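PDB 1W2W: methylthioribose-1-phosphate isomerase, which catalyses the interconversion of 5-methylthioribose 1-phosphate and 5-methylthioribulose 1-phosphate in the methionine salvage pathway. Local coordinates for residues S17-L21 with Y32-H36; V44-M48 with L102-R106. Residues are numbered along the deposited sequence.

How the contacts relate
Both contacts belong to the N-terminal part of the isomerase and run in series along the chain. Contact 1 pairs two strands of the small antiparallel sheet and is partly buried, with Lys19 and Pro34 exposed and Val18, Val20 and Ile35 buried; contact 2 is largely buried and joins helix 38-46 and the residues after it to segment 102-106. Strand 32-34 is followed, after a short link, by helix 38-46, and the contacts touch where Val33 CG1 meets Val44 CG1 at 3.7 Å and Ile35 CD1 meets Val44 CG2 at 4.0 Å. Backbone hydrogen bonds dominate contact 1. Contact 2 relies on side-chain packing, one bridging water and an arginine that reaches a sulfate and a second protein chain.

Contact 1. Residues S17-L21 with Y32-H36; sequences SVKVL and YVPIH
This is an antiparallel strand pairing in a beta hairpin with a ten-residue connection, at one side of the three-stranded N-terminal sheet. Strand 17-21 is the middle strand, bonded along its other edge to strand 6-9. The axes of strands 17-21 and 32-34 approach to 4.4 Å and cross at 145°, the twist usual for a beta hairpin. Val20 faces Val33 as a hydrogen-bonded pair, with Val20 N to Val33 O at 2.9 Å and Val33 N to Val20 O at 2.8 Å; Lys19-Pro34 and Leu21-Tyr32 are the flanking non-hydrogen-bonded pairs. Ile35 N continues the ladder to Val18 O at 3.0 Å, and a water accepts from Val18 N (2.9 Å) and donates to Ile35 O (2.8 Å). On the face bearing Lys19 and Leu21, Lys19 (chi1 p, then extended) lays CE 3.7 Å from the centroid of the Tyr32 ring (chi1 m), a CH-pi contact, and NZ 4.4 Å from it, a cation-pi contact; Leu21 CD2 covers the opposite ring face 3.9 Å from the centroid. On the face of Val20 and Val33, Val20 CG2 meets Val33 CB at 3.9 Å and neighbouring Val18 CG1 meets Ile35 CB at 3.8 Å, against helices 38-46 and 53-73. The hairpin is amphipathic: an aliphatic face packed on helices, and a more exposed one where Lys19 and a buried Leu21 cover the two sides of the Tyr32 ring.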
# COMPACT_ATOMS: atom_id res chain seq x y z
N SER A 17 28.87 14.45 21.19
CA SER A 17 27.43 14.50 21.35
C SER A 17 26.75 13.84 20.16
O SER A 17 27.27 13.84 19.04
CB SER A 17 26.94 15.94 21.58
OG SER A 17 27.08 16.68 20.38
N VAL A 18 25.60 13.24 20.43
CA VAL A 18 24.87 12.50 19.41
C VAL A 18 23.40 12.84 19.62
O VAL A 18 22.90 12.75 20.74
CB VAL A 18 25.10 10.98 19.56
CG1 VAL A 18 24.29 10.21 18.53
CG2 VAL A 18 26.59 10.65 19.43
N LYS A 19 22.70 13.23 18.56
CA LYS A 19 21.24 13.34 18.61
C LYS A 19 20.70 12.80 17.29
O LYS A 19 21.40 12.83 16.29
CB LYS A 19 20.79 14.78 18.88
CG LYS A 19 21.05 15.76 17.74
CD LYS A 19 20.73 17.19 18.18
CE LYS A 19 20.77 18.15 17.00
NZ LYS A 19 20.64 19.57 17.46
N VAL A 20 19.47 12.29 17.27
CA VAL A 20 18.95 11.67 16.05
C VAL A 20 17.57 12.22 15.70
O VAL A 20 16.78 12.59 16.58
CB VAL A 20 18.88 10.14 16.16
CG1 VAL A 20 20.27 9.54 16.39
CG2 VAL A 20 17.89 9.73 17.26
N LEU A 21 17.28 12.30 14.41
CA LEU A 21 15.96 12.75 13.99
C LEU A 21 14.96 11.68 14.36
O LEU A 21 15.22 10.50 14.16
CB LEU A 21 15.93 12.93 12.48
CG LEU A 21 16.33 14.28 11.89
CD1 LEU A 21 16.12 14.22 10.40
CD2 LEU A 21 15.52 15.41 12.52
N TYR A 32 14.47 16.20 17.50
CA TYR A 32 15.68 15.43 17.81
C TYR A 32 15.59 14.68 19.12
O TYR A 32 15.02 15.17 20.09
CB TYR A 32 16.92 16.31 17.83
CG TYR A 32 17.34 16.79 16.46
CD1 TYR A 32 18.02 15.95 15.59
CD2 TYR A 32 17.03 18.07 16.05
CE1 TYR A 32 18.41 16.39 14.34
CE2 TYR A 32 17.40 18.53 14.80
CZ TYR A 32 18.09 17.68 13.95
OH TYR A 32 18.45 18.14 12.71
N VAL A 33 16.18 13.48 19.15
CA VAL A 33 16.22 12.66 20.35
C VAL A 33 17.69 12.53 20.76
O VAL A 33 18.52 12.03 20.00
CB VAL A 33 15.65 11.25 20.09
CG1 VAL A 33 15.75 10.39 21.33
CG2 VAL A 33 14.18 11.34 19.61
N PRO A 34 18.03 12.99 21.96
CA PRO A 34 19.41 12.88 22.43
C PRO A 34 19.78 11.43 22.69
O PRO A 34 18.94 10.66 23.16
CB PRO A 34 19.42 13.68 23.75
CG PRO A 34 18.01 13.64 24.22
CD PRO A 34 17.14 13.64 22.96
N ILE A 35 21.03 11.07 22.41
CA ILE A 35 21.52 9.74 22.74
C ILE A 35 22.61 9.85 23.80
O ILE A 35 23.66 10.43 23.55
CB ILE A 35 22.10 9.06 21.48
CG1 ILE A 35 21.06 9.04 20.35
CG2 ILE A 35 22.64 7.67 21.82
CD1 ILE A 35 19.84 8.15 20.58
N HIS A 36 22.35 9.30 24.99
CA HIS A 36 23.33 9.36 26.08
C HIS A 36 23.83 7.97 26.49
O HIS A 36 24.99 7.82 26.89
CB HIS A 36 22.73 10.09 27.29
CG HIS A 36 22.39 11.52 27.01
ND1 HIS A 36 23.34 12.47 26.72
CD2 HIS A 36 21.19 12.17 26.96
CE1 HIS A 36 22.76 13.64 26.51
NE2 HIS A 36 21.45 13.48 26.65
O HOH W 1 24.88 12.88 23.25

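Contact 2. Residues V44-M48 with L102-R106; sequences VIKSM and LLSSR. With SO4 (sulfate ion), chain I.
Residues 44-46 are helical and belong to helix 38-46; Ser47 stays near helical angles and Met48, a selenomethionine, turns to phi/psi 68/28°. This positive phi, with Met48 N bonded to Ile45 O at 3.0 Å and a second bond back into the last turn, makes a Schellman motif. Residues 102-105 also keep roughly helical angles, before Arg106 extends at -147/124°. The backbones come nearest at Lys46 and Ser105, CA to CA 4.9 Å. The Ile45 side chain (m, t) points toward 102-106: its CD1 lies 4.0 Å from Leu102 CD1 and its CG2 3.4 Å from Ser105 OG, while that hydroxyl (chi1 p) donates back to Leu102 O at 2.7 Å. Lys46 CD rests 3.3 Å from Ser105 O. Helix 53-73 backs the contact through Ile56 and Val59. Arg106 (m, t, p) passes Ile45 O, its CD 3.2 Å from that oxygen, and binds a sulfate, NH1 to O1 at 3.0 Å and NH2 to O2 at 2.9 Å. Arg51 NE, Gly52 N and another isomerase chain also hydrogen-bond this ion, probably from the crystallisation liquor, consistent with a place for the substrate's phosphate; the Met48 side chain lies about 7 Å from that of Cys181, the predicted transition-state stabiliser. Arg106 NE forms a salt bridge with an acidic residue of the other chain, Met48 CG covers one guanidinium face, and a water links Arg106 NH1 (2.9 Å) to Ile45 O (2.7 Å).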
# COMPACT_ATOMS: atom_id res chain seq x y z
N VAL A 44 15.59 4.02 20.56
CA VAL A 44 15.30 4.61 19.25
C VAL A 44 15.31 3.59 18.11
O VAL A 44 14.62 3.77 17.11
CB VAL A 44 16.17 5.82 18.90
CG1 VAL A 44 16.00 6.94 19.95
CG2 VAL A 44 17.64 5.41 18.72
N ILE A 45 16.08 2.52 18.27
CA ILE A 45 16.09 1.45 17.28
C ILE A 45 14.80 0.63 17.36
O ILE A 45 14.13 0.40 16.36
CB ILE A 45 17.32 0.54 17.42
CG1 ILE A 45 18.61 1.31 17.11
CG2 ILE A 45 17.19 -0.68 16.50
CD1 ILE A 45 19.89 0.55 17.58
N LYS A 46 14.45 0.21 18.56
CA LYS A 46 13.32 -0.70 18.71
C LYS A 46 12.02 -0.02 18.26
O LYS A 46 11.18 -0.64 17.63
CB LYS A 46 13.24 -1.17 20.16
CG LYS A 46 12.00 -1.91 20.56
CD LYS A 46 11.96 -3.30 19.96
CE LYS A 46 10.91 -4.15 20.68
NZ LYS A 46 10.81 -5.49 20.04
N SER A 47 11.89 1.25 18.59
CA SER A 47 10.71 2.03 18.25
C SER A 47 10.75 2.57 16.81
O SER A 47 9.76 3.13 16.33
CB SER A 47 10.54 3.19 19.23
OG SER A 47 11.48 4.22 18.95
N MSE A 48 11.88 2.40 16.12
CA MSE A 48 12.01 2.87 14.74
C MSE A 48 12.01 4.39 14.60
O MSE A 48 11.64 4.97 13.56
CB MSE A 48 10.99 2.21 13.81
CG MSE A 48 11.21 0.71 13.73
SE MSE A 48 10.03 -0.19 12.46
CE MSE A 48 10.76 0.49 10.74
N LEU A 102 21.45 -4.38 23.43
CA LEU A 102 21.36 -3.52 22.25
C LEU A 102 21.11 -4.34 20.99
O LEU A 102 20.26 -3.99 20.16
CB LEU A 102 22.65 -2.70 22.08
CG LEU A 102 22.70 -1.71 20.91
CD1 LEU A 102 21.51 -0.76 21.04
CD2 LEU A 102 24.00 -0.92 20.98
N LEU A 103 21.86 -5.43 20.84
CA LEU A 103 21.71 -6.35 19.72
C LEU A 103 20.27 -6.84 19.56
O LEU A 103 19.80 -7.06 18.44
CB LEU A 103 22.64 -7.56 19.87
CG LEU A 103 22.56 -8.62 18.77
CD1 LEU A 103 23.20 -8.09 17.50
CD2 LEU A 103 23.25 -9.90 19.22
N SER A 104 19.58 -7.01 20.68
CA SER A 104 18.22 -7.56 20.64
C SER A 104 17.15 -6.57 20.16
O SER A 104 16.01 -6.97 19.93
CB SER A 104 17.80 -8.11 22.01
OG SER A 104 17.53 -7.06 22.93
N SER A 105 17.52 -5.31 20.00
CA SER A 105 16.59 -4.27 19.55
C SER A 105 15.75 -4.66 18.33
O SER A 105 14.52 -4.66 18.39
CB SER A 105 17.34 -2.96 19.28
OG SER A 105 18.42 -3.17 18.38
N ARG A 106 16.42 -4.97 17.22
CA ARG A 106 15.75 -5.37 15.99
C ARG A 106 16.66 -6.38 15.27
O ARG A 106 17.82 -6.08 15.02
CB ARG A 106 15.48 -4.15 15.09
CG ARG A 106 14.28 -3.30 15.48
CD ARG A 106 13.95 -2.18 14.47
NE ARG A 106 13.32 -2.75 13.28
CZ ARG A 106 13.33 -2.17 12.07
NH1 ARG A 106 13.94 -1.00 11.89
NH2 ARG A 106 12.73 -2.79 11.05
S SO4 I . 13.74 -0.25 8.14
O1 SO4 I . 14.82 -0.14 9.13
O2 SO4 I . 12.74 -1.19 8.64
O3 SO4 I . 13.11 1.04 7.96
O4 SO4 I . 14.31 -0.76 6.89
O HOH W 2 15.05 0.77 13.84